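Local coordinates for protein imine reductase (Bacillus cereus, PDB 4D3D) that catalyses the NADPH-dependent, S-selective reduction of cyclic imines such as 2-methylpyrroline to the corresponding amines, at residues A206-A210 and N211-A215; S84-D87 and Y88-Y92; A197-S200 and Y201-A204. All blocks are in the same frame, centred on the assembly; numbering follows the deposited sequence.

Contact 1: A206-A210 and N211-A215; sequences AIANA and NGITA
The side-chain amide of N209 reaches forward over the turn that follows its helix and donates from ND2 to I213 O, 2.9 Å away. The bond lies in the carbonyl plane of I213, and its acceptor sits in the amide plane of N209, so the bond is in plane for both groups, which fixes the rotation of the amide. On the inner side, packing is close: A208 CB lies 4.0 Å from I213 CB, and both side chains are buried, with Y186 of the second subunit resting on I213. The carbonyl of A208 sits at the centre of this part, taking N211 N and I213 N from opposite faces of its plane, the latter at 2.9 Å. Together with G212 N to N209 O at 3.1 Å, the bond from I213 N makes a Schellman motif, the classic way of ending an alpha helix, here helix 182-210. G212 is its C-prime residue, with a positive phi of 88°, a backbone setting that a residue without a side chain takes up easily. N211 adds a side-chain bond to the same helix end. With CG beside its own backbone N (chi1 -77°), it turns ND2 back to I207 O, 3.0 Å away and nearly straight at 174°, while its OD1 bonds to R119 of the second subunit. The outer side is looser, for A210 and G212 are exposed and N209 only partly covered. There a water accepts from N209 ND2 at 3.1 Å and more weakly from A215 N, the first residue of the next helix, whose stronger acceptor is D241 of the second subunit. The oxygen of the N209 amide, OD1, accepts from K304 of that same subunit.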
ATOM      1  N   ALA B 206       4.983  11.426   8.627  1.00 14.08           N
ATOM      2  CA  ALA B 206       4.769  12.777   9.062  1.00 15.70           C
ATOM      3  C   ALA B 206       4.069  12.884  10.438  1.00 15.86           C
ATOM      4  O   ALA B 206       4.352  13.789  11.283  1.00 19.59           O
ATOM      5  CB  ALA B 206       3.951  13.539   8.041  1.00 17.27           C
ATOM      6  N   ILE B 207       3.060  11.997  10.647  1.00 17.10           N
ATOM      7  CA  ILE B 207       2.375  11.872  11.955  1.00 17.00           C
ATOM      8  C   ILE B 207       3.411  11.488  13.011  1.00 18.24           C
ATOM      9  O   ILE B 207       3.382  12.108  14.104  1.00 19.70           O
ATOM     10  CB  ILE B 207       1.226  10.867  11.895  1.00 15.15           C
ATOM     11  CG1 ILE B 207       0.141  11.326  10.935  1.00 17.07           C
ATOM     12  CG2 ILE B 207       0.587  10.674  13.311  1.00 16.99           C
ATOM     13  CD1 ILE B 207      -0.934  10.289  10.669  1.00 17.65           C
ATOM     14  N   ALA B 208       4.253  10.526  12.740  1.00 17.31           N
ATOM     15  CA  ALA B 208       5.228  10.007  13.720  1.00 19.27           C
ATOM     16  C   ALA B 208       6.193  11.168  14.074  1.00 22.97           C
ATOM     17  O   ALA B 208       6.444  11.446  15.214  1.00 21.36           O
ATOM     18  CB  ALA B 208       6.009   8.923  13.121  1.00 17.41           C
ATOM     19  N   ASN B 209       6.671  11.846  13.052  1.00 19.55           N
ATOM     20  CA  ASN B 209       7.534  13.047  13.284  1.00 22.27           C
ATOM     21  C   ASN B 209       6.857  14.090  14.168  1.00 26.23           C
ATOM     22  O   ASN B 209       7.519  14.654  15.057  1.00 31.53           O
ATOM     23  CB  ASN B 209       8.015  13.724  11.957  1.00 19.96           C
ATOM     24  CG  ASN B 209       8.935  12.893  11.068  1.00 21.36           C
ATOM     25  OD1 ASN B 209       9.119  13.286   9.885  1.00 23.56           O
ATOM     26  ND2 ASN B 209       9.502  11.816  11.519  1.00 23.26           N
ATOM     27  N   ALA B 210       5.591  14.384  13.963  1.00 20.73           N
ATOM     28  CA  ALA B 210       4.899  15.381  14.763  1.00 22.48           C
ATOM     29  C   ALA B 210       4.832  14.967  16.260  1.00 27.95           C
ATOM     30  O   ALA B 210       4.685  15.821  17.104  1.00 32.09           O
ATOM     31  CB  ALA B 210       3.551  15.665  14.212  1.00 21.35           C
ATOM     32  N   ASN B 211       4.983  13.686  16.539  1.00 28.27           N
ATOM     33  CA  ASN B 211       4.949  13.113  17.904  1.00 27.67           C
ATOM     34  C   ASN B 211       6.317  12.745  18.420  1.00 28.90           C
ATOM     35  O   ASN B 211       6.473  11.964  19.408  1.00 32.31           O
ATOM     36  CB  ASN B 211       4.022  11.927  17.892  1.00 28.17           C
ATOM     37  CG  ASN B 211       2.570  12.342  17.896  1.00 31.73           C
ATOM     38  OD1 ASN B 211       1.947  12.483  18.987  1.00 36.17           O
ATOM     39  ND2 ASN B 211       1.984  12.506  16.732  1.00 27.87           N
ATOM     40  N   GLY B 212       7.340  13.223  17.746  1.00 29.31           N
ATOM     41  CA  GLY B 212       8.697  13.023  18.184  1.00 31.68           C
ATOM     42  C   GLY B 212       9.426  11.785  17.744  1.00 33.21           C
ATOM     43  O   GLY B 212      10.535  11.513  18.193  1.00 35.39           O
ATOM     44  N   ILE B 213       8.856  11.023  16.810  1.00 25.32           N
ATOM     45  CA  ILE B 213       9.453   9.764  16.426  1.00 22.68           C
ATOM     46  C   ILE B 213      10.112   9.894  15.066  1.00 25.74           C
ATOM     47  O   ILE B 213       9.512  10.435  14.123  1.00 25.62           O
ATOM     48  CB  ILE B 213       8.337   8.669  16.335  1.00 24.87           C
ATOM     49  CG1 ILE B 213       7.592   8.447  17.659  1.00 29.92           C
ATOM     50  CG2 ILE B 213       8.904   7.381  15.827  1.00 25.59           C
ATOM     51  CD1 ILE B 213       8.535   8.185  18.819  1.00 30.48           C
ATOM     52  N   THR B 214      11.279   9.305  14.911  1.00 22.24           N
ATOM     53  CA  THR B 214      12.072   9.376  13.686  1.00 22.50           C
ATOM     54  C   THR B 214      11.741   8.259  12.667  1.00 23.61           C
ATOM     55  O   THR B 214      11.068   7.251  12.988  1.00 21.19           O
ATOM     56  CB  THR B 214      13.576   9.290  13.953  1.00 26.90           C
ATOM     57  OG1 THR B 214      13.928   8.010  14.478  1.00 26.58           O
ATOM     58  CG2 THR B 214      13.930  10.373  14.958  1.00 27.53           C
ATOM     59  N   ALA B 215      12.230   8.427  11.437  1.00 23.96           N
ATOM     60  CA  ALA B 215      12.084   7.365  10.484  1.00 22.06           C
ATOM     61  C   ALA B 215      12.847   6.117  10.897  1.00 23.23           C
ATOM     62  O   ALA B 215      12.399   5.016  10.676  1.00 19.95           O
ATOM     63  CB  ALA B 215      12.486   7.805   9.107  1.00 23.33           C
TER
HETATM   64  O   HOH W   1      12.127  11.525   9.876  1.00 29.26           O

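Contact 2: S84-D87 and Y88-Y92; sequences SLTD and YNVMY
L85 lays its branched end over the first turn of the helix, CD1 coming 3.9 Å from V90 CG1 and 4.0 Å from M91 CB. The leucine and valine side chains cross at a slant, both methyls of L85 lying near V90 CG1, and CD1 also approaches the backbone at M91 N. Next to this apolar patch T86 places its hydroxyl oxygen, OG1, beside V90 CG2, so the valine meets the loop through both of its methyls: one against leucine, the other against threonine. L85 also touches I27 of strand 23-27, and its carbonyl oxygen is hydrogen-bonded to S111 OG. The polar half of the contact belongs to D87, the N-cap of helix 88-95. In the conformer described here, one of two, its CG stands anti to the backbone N (chi1 -164°), which swings the carboxylate forward to the helix start, where OD1 accepts from N89 N at 2.8 Å. The bond is close to straight, 169°, and enters through the anti lone pair of OD1, away from the other oxygen. D87 O takes V90 N at 3.2 Å, closing the first turn. Segment 84-87 follows strand 80-83 in the Rossmann-type domain, where S84 pairs through its backbone with I27, next to G28 of a probable GxGxxG dinucleotide-binding turn. Behind the cap, Y88 turns away from the loop and packs on helix 115-127. Y88 N, one residue after the cap, is buried without a partner in the model, whereas N89 N is satisfied by D87. A carboxylate at the amino end of a helix should be stabilised by the helix dipole, so D87 is probably ionised and helps fix where the helix begins.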
ATOM      1  N   SER B  84      11.609   2.756 -29.024  1.00 22.50           N
ATOM      2  CA  SER B  84      11.878   3.289 -27.703  0.50 23.54           C
ATOM      3  C   SER B  84      11.594   4.803 -27.779  1.00 24.48           C
ATOM      4  O   SER B  84      12.507   5.620 -27.864  1.00 30.24           O
ATOM      5  CB  SER B  84      13.326   2.917 -27.338  0.50 23.58           C
ATOM      6  OG  SER B  84      14.251   2.946 -28.451  0.50 23.58           O
ATOM      7  N   LEU B  85      10.329   5.151 -27.874  1.00 23.56           N
ATOM      8  CA  LEU B  85       9.913   6.489 -28.075  1.00 23.43           C
ATOM      9  C   LEU B  85       9.349   7.030 -26.735  1.00 25.85           C
ATOM     10  O   LEU B  85       8.988   6.283 -25.843  1.00 25.65           O
ATOM     11  CB  LEU B  85       8.801   6.538 -29.133  1.00 24.02           C
ATOM     12  CG  LEU B  85       9.142   5.861 -30.478  1.00 25.20           C
ATOM     13  CD1 LEU B  85       7.949   5.828 -31.455  1.00 26.48           C
ATOM     14  CD2 LEU B  85      10.310   6.595 -31.106  1.00 23.96           C
ATOM     15  N   THR B  86       9.113   8.306 -26.697  1.00 26.18           N
ATOM     16  CA  THR B  86       8.616   8.913 -25.461  1.00 29.04           C
ATOM     17  C   THR B  86       7.100   8.729 -25.266  1.00 29.08           C
ATOM     18  O   THR B  86       6.630   8.770 -24.145  1.00 31.06           O
ATOM     19  CB  THR B  86       8.970  10.435 -25.384  1.00 28.45           C
ATOM     20  OG1 THR B  86       8.434  11.100 -26.526  1.00 27.40           O
ATOM     21  CG2 THR B  86      10.477  10.692 -25.293  1.00 32.08           C
ATOM     22  N   ASP B  87       6.329   8.518 -26.355  1.00 24.32           N
ATOM     23  CA  ASP B  87       4.872   8.445 -26.309  0.50 25.64           C
ATOM     24  C   ASP B  87       4.384   7.685 -27.534  1.00 25.49           C
ATOM     25  O   ASP B  87       5.083   7.723 -28.563  1.00 23.28           O
ATOM     26  CB  ASP B  87       4.306   9.856 -26.397  0.50 29.25           C
ATOM     27  CG  ASP B  87       2.840   9.955 -25.976  0.50 27.73           C
ATOM     28  OD1 ASP B  87       1.892   9.752 -26.779  0.50 27.58           O
ATOM     29  OD2 ASP B  87       2.627  10.318 -24.809  0.50 27.00           O
ATOM     30  N   TYR B  88       3.195   7.100 -27.486  1.00 25.67           N
ATOM     31  CA  TYR B  88       2.596   6.531 -28.709  1.00 30.63           C
ATOM     32  C   TYR B  88       2.281   7.557 -29.781  1.00 29.87           C
ATOM     33  O   TYR B  88       2.319   7.224 -31.032  1.00 25.07           O
ATOM     34  CB  TYR B  88       1.293   5.760 -28.396  1.00 35.50           C
ATOM     35  CG  TYR B  88       1.515   4.364 -27.893  1.00 33.80           C
ATOM     36  CD1 TYR B  88       1.830   4.095 -26.543  1.00 33.16           C
ATOM     37  CD2 TYR B  88       1.425   3.275 -28.786  1.00 34.07           C
ATOM     38  CE1 TYR B  88       2.048   2.793 -26.106  1.00 36.15           C
ATOM     39  CE2 TYR B  88       1.616   1.986 -28.344  1.00 32.02           C
ATOM     40  CZ  TYR B  88       1.903   1.730 -27.044  1.00 31.98           C
ATOM     41  OH  TYR B  88       2.194   0.421 -26.705  1.00 30.29           O
ATOM     42  N   ASN B  89       2.014   8.810 -29.381  1.00 24.38           N
ATOM     43  CA  ASN B  89       1.835   9.832 -30.421  1.00 26.52           C
ATOM     44  C   ASN B  89       3.002   9.995 -31.396  1.00 24.25           C
ATOM     45  O   ASN B  89       2.767  10.358 -32.585  1.00 24.91           O
ATOM     46  CB  ASN B  89       1.428  11.180 -29.845  1.00 30.26           C
ATOM     47  CG  ASN B  89       0.034  11.105 -29.306  1.00 34.46           C
ATOM     48  OD1 ASN B  89      -0.727  10.178 -29.661  1.00 39.80           O
ATOM     49  ND2 ASN B  89      -0.276  11.964 -28.396  1.00 41.61           N
ATOM     50  N   VAL B  90       4.200   9.770 -30.895  1.00 21.35           N
ATOM     51  CA  VAL B  90       5.420   9.898 -31.696  1.00 21.10           C
ATOM     52  C   VAL B  90       5.290   8.781 -32.763  1.00 20.31           C
ATOM     53  O   VAL B  90       5.611   8.999 -33.898  1.00 20.88           O
ATOM     54  CB  VAL B  90       6.740   9.717 -30.915  1.00 23.35           C
ATOM     55  CG1 VAL B  90       7.930   9.751 -31.852  1.00 24.18           C
ATOM     56  CG2 VAL B  90       6.899  10.835 -29.863  1.00 24.39           C
ATOM     57  N   MET B  91       4.877   7.571 -32.362  1.00 19.27           N
ATOM     58  CA  MET B  91       4.723   6.472 -33.345  1.00 17.68           C
ATOM     59  C   MET B  91       3.879   6.836 -34.534  1.00 16.95           C
ATOM     60  O   MET B  91       4.292   6.652 -35.684  1.00 18.40           O
ATOM     61  CB  MET B  91       4.194   5.159 -32.695  1.00 19.93           C
ATOM     62  CG  MET B  91       4.292   4.002 -33.621  1.00 22.67           C
ATOM     63  SD  MET B  91       3.116   2.626 -33.364  1.00 28.96           S
ATOM     64  CE  MET B  91       1.589   3.392 -33.751  1.00 27.30           C
ATOM     65  N   TYR B  92       2.709   7.355 -34.269  1.00 17.88           N
ATOM     66  CA  TYR B  92       1.858   7.784 -35.337  1.00 17.78           C
ATOM     67  C   TYR B  92       2.513   8.850 -36.172  1.00 18.74           C
ATOM     68  O   TYR B  92       2.379   8.874 -37.427  1.00 17.71           O
ATOM     69  CB  TYR B  92       0.546   8.291 -34.840  1.00 19.95           C
ATOM     70  CG  TYR B  92      -0.277   7.189 -34.177  1.00 17.90           C
ATOM     71  CD1 TYR B  92      -0.811   6.159 -34.899  1.00 18.68           C
ATOM     72  CD2 TYR B  92      -0.458   7.178 -32.808  1.00 18.93           C
ATOM     73  CE1 TYR B  92      -1.546   5.133 -34.291  1.00 20.58           C
ATOM     74  CE2 TYR B  92      -1.212   6.172 -32.195  1.00 18.02           C
ATOM     75  CZ  TYR B  92      -1.740   5.155 -32.914  1.00 20.73           C
ATOM     76  OH  TYR B  92      -2.484   4.165 -32.309  1.00 19.60           O
TER

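Contact 3: A197-S200 and Y201-A204; sequences AMLS and YLHA
S200 holds OG between its backbone N and carbonyl carbon (chi1 79°), and Y201 holds CG anti to its N (chi1 165°); the first setting returns the hydroxyl to the preceding turn, the second sends the ring out past the M198 carbonyl. S200 OG donates to A197 O at 2.7 Å, and Y201 N gives that oxygen a second bond at 3.1 Å, so one carbonyl satisfies both a serine hydroxyl and a helix amide. M198 O lies at the edge of the tyrosine ring, near its plane, and M198 CE approaches CD2 of Y201 at 4.3 Å. One residue on from each of these, L199 CD2 meets L202 CD1 at 4.1 Å, the two leucines lying across each other. H203 sends its ring away from the 197-200 turn, where ND1 is hydrogen-bonded to D192 of the second subunit and NE2 to the carbonyl of D272; F303 of the second subunit meets the ring edge-to-face. Y201 packs on helix 215-242 and on T237 of the second subunit. Regular bonds such as A204 N to S200 O continue through a buried part of the long helix 182-210, which joins the Rossmann-type domain to the C-terminal helical domain, as in imine reductases, and packs against the second subunit.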
ATOM      1  N   ALA B 197       0.564   3.313  -1.766  1.00 12.80           N
ATOM      2  CA  ALA B 197       1.144   2.743  -0.527  1.00 12.72           C
ATOM      3  C   ALA B 197       2.379   3.530  -0.062  1.00 15.40           C
ATOM      4  O   ALA B 197       2.520   3.833   1.147  1.00 13.17           O
ATOM      5  CB  ALA B 197       1.473   1.328  -0.733  1.00 12.14           C
ATOM      6  N   MET B 198       3.267   3.932  -0.996  1.00 14.36           N
ATOM      7  CA  MET B 198       4.416   4.728  -0.543  1.00 14.59           C
ATOM      8  C   MET B 198       4.038   6.113  -0.035  1.00 13.91           C
ATOM      9  O   MET B 198       4.606   6.622   0.983  1.00 14.34           O
ATOM     10  CB  MET B 198       5.458   4.819  -1.647  1.00 13.96           C
ATOM     11  CG  MET B 198       6.212   3.541  -1.835  1.00 14.88           C
ATOM     12  SD  MET B 198       7.080   2.807  -0.431  1.00 18.37           S
ATOM     13  CE  MET B 198       8.261   4.109  -0.071  1.00 21.51           C
ATOM     14  N   LEU B 199       3.023   6.762  -0.614  1.00 12.63           N
ATOM     15  CA  LEU B 199       2.562   7.985  -0.039  1.00 13.81           C
ATOM     16  C   LEU B 199       1.969   7.755   1.373  1.00 13.95           C
ATOM     17  O   LEU B 199       2.038   8.633   2.235  1.00 14.13           O
ATOM     18  CB  LEU B 199       1.481   8.744  -0.853  1.00 15.47           C
ATOM     19  CG  LEU B 199       2.022   9.510  -2.062  1.00 20.72           C
ATOM     20  CD1 LEU B 199       1.095  10.587  -2.550  1.00 20.17           C
ATOM     21  CD2 LEU B 199       3.422   9.913  -2.007  1.00 25.84           C
ATOM     22  N   SER B 200       1.291   6.630   1.569  1.00 12.84           N
ATOM     23  CA  SER B 200       0.739   6.400   2.895  1.00 12.08           C
ATOM     24  C   SER B 200       1.827   6.232   3.945  1.00 13.01           C
ATOM     25  O   SER B 200       1.644   6.661   5.079  1.00 14.44           O
ATOM     26  CB  SER B 200      -0.164   5.137   2.900  1.00 12.44           C
ATOM     27  OG  SER B 200       0.481   3.904   2.954  1.00 15.28           O
ATOM     28  N   TYR B 201       2.950   5.661   3.553  1.00 13.59           N
ATOM     29  CA  TYR B 201       4.177   5.571   4.382  1.00 14.54           C
ATOM     30  C   TYR B 201       4.676   6.963   4.734  1.00 15.00           C
ATOM     31  O   TYR B 201       4.914   7.290   5.919  1.00 14.70           O
ATOM     32  CB  TYR B 201       5.255   4.755   3.738  1.00 15.26           C
ATOM     33  CG  TYR B 201       6.580   4.955   4.373  1.00 15.43           C
ATOM     34  CD1 TYR B 201       6.851   4.460   5.649  1.00 17.09           C
ATOM     35  CD2 TYR B 201       7.530   5.828   3.781  1.00 16.48           C
ATOM     36  CE1 TYR B 201       8.065   4.757   6.295  1.00 18.68           C
ATOM     37  CE2 TYR B 201       8.737   6.116   4.380  1.00 18.63           C
ATOM     38  CZ  TYR B 201       9.021   5.605   5.626  1.00 19.61           C
ATOM     39  OH  TYR B 201      10.239   5.886   6.278  1.00 19.28           O
ATOM     40  N   LEU B 202       4.774   7.858   3.748  1.00 14.34           N
ATOM     41  CA  LEU B 202       5.193   9.277   4.048  1.00 14.95           C
ATOM     42  C   LEU B 202       4.250  10.016   4.945  1.00 15.23           C
ATOM     43  O   LEU B 202       4.641  10.825   5.832  1.00 15.11           O
ATOM     44  CB  LEU B 202       5.409  10.057   2.757  1.00 15.03           C
ATOM     45  CG  LEU B 202       6.556   9.510   1.877  1.00 15.43           C
ATOM     46  CD1 LEU B 202       6.573  10.240   0.548  1.00 15.26           C
ATOM     47  CD2 LEU B 202       7.934   9.591   2.446  1.00 15.54           C
ATOM     48  N   HIS B 203       2.973   9.794   4.728  1.00 13.61           N
ATOM     49  CA  HIS B 203       1.923  10.357   5.494  1.00 15.28           C
ATOM     50  C   HIS B 203       2.007   9.882   7.004  1.00 14.14           C
ATOM     51  O   HIS B 203       1.980  10.749   7.926  1.00 14.83           O
ATOM     52  CB  HIS B 203       0.586   9.994   4.903  1.00 14.96           C
ATOM     53  CG  HIS B 203      -0.545  10.697   5.556  1.00 15.41           C
ATOM     54  ND1 HIS B 203      -1.244  10.153   6.637  1.00 15.48           N
ATOM     55  CD2 HIS B 203      -1.065  11.931   5.371  1.00 13.24           C
ATOM     56  CE1 HIS B 203      -2.130  11.037   7.083  1.00 14.37           C
ATOM     57  NE2 HIS B 203      -2.074  12.103   6.295  1.00 15.14           N
ATOM     58  N   ALA B 204       2.100   8.584   7.161  1.00 15.09           N
ATOM     59  CA  ALA B 204       2.292   7.946   8.494  1.00 14.42           C
ATOM     60  C   ALA B 204       3.583   8.493   9.160  1.00 16.05           C
ATOM     61  O   ALA B 204       3.574   8.854  10.382  1.00 16.56           O
ATOM     62  CB  ALA B 204       2.347   6.451   8.373  1.00 14.65           C
TER

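Along the chain the order is contact 2, contact 3, contact 1. Contact 2 belongs to the Rossmann-type nucleotide-binding domain, at the start of helix 88-95, whereas contact 3 lies within helix 182-210 and contact 1 at its C-terminal end and in the loop to helix 215-242. These two are neighbours, their centres about 13 Å apart, and A215 of contact 1 packs on Y201 of contact 3. Contact 2 lies across the centre of the chain, its centre about 44 Å from that of contact 1 and about 33 Å from that of contact 3. Contacts 1 and 3 both touch the second subunit, consistent with helix 182-210 and its end meeting both of its domains; no other chain of the assembly touches contact 2.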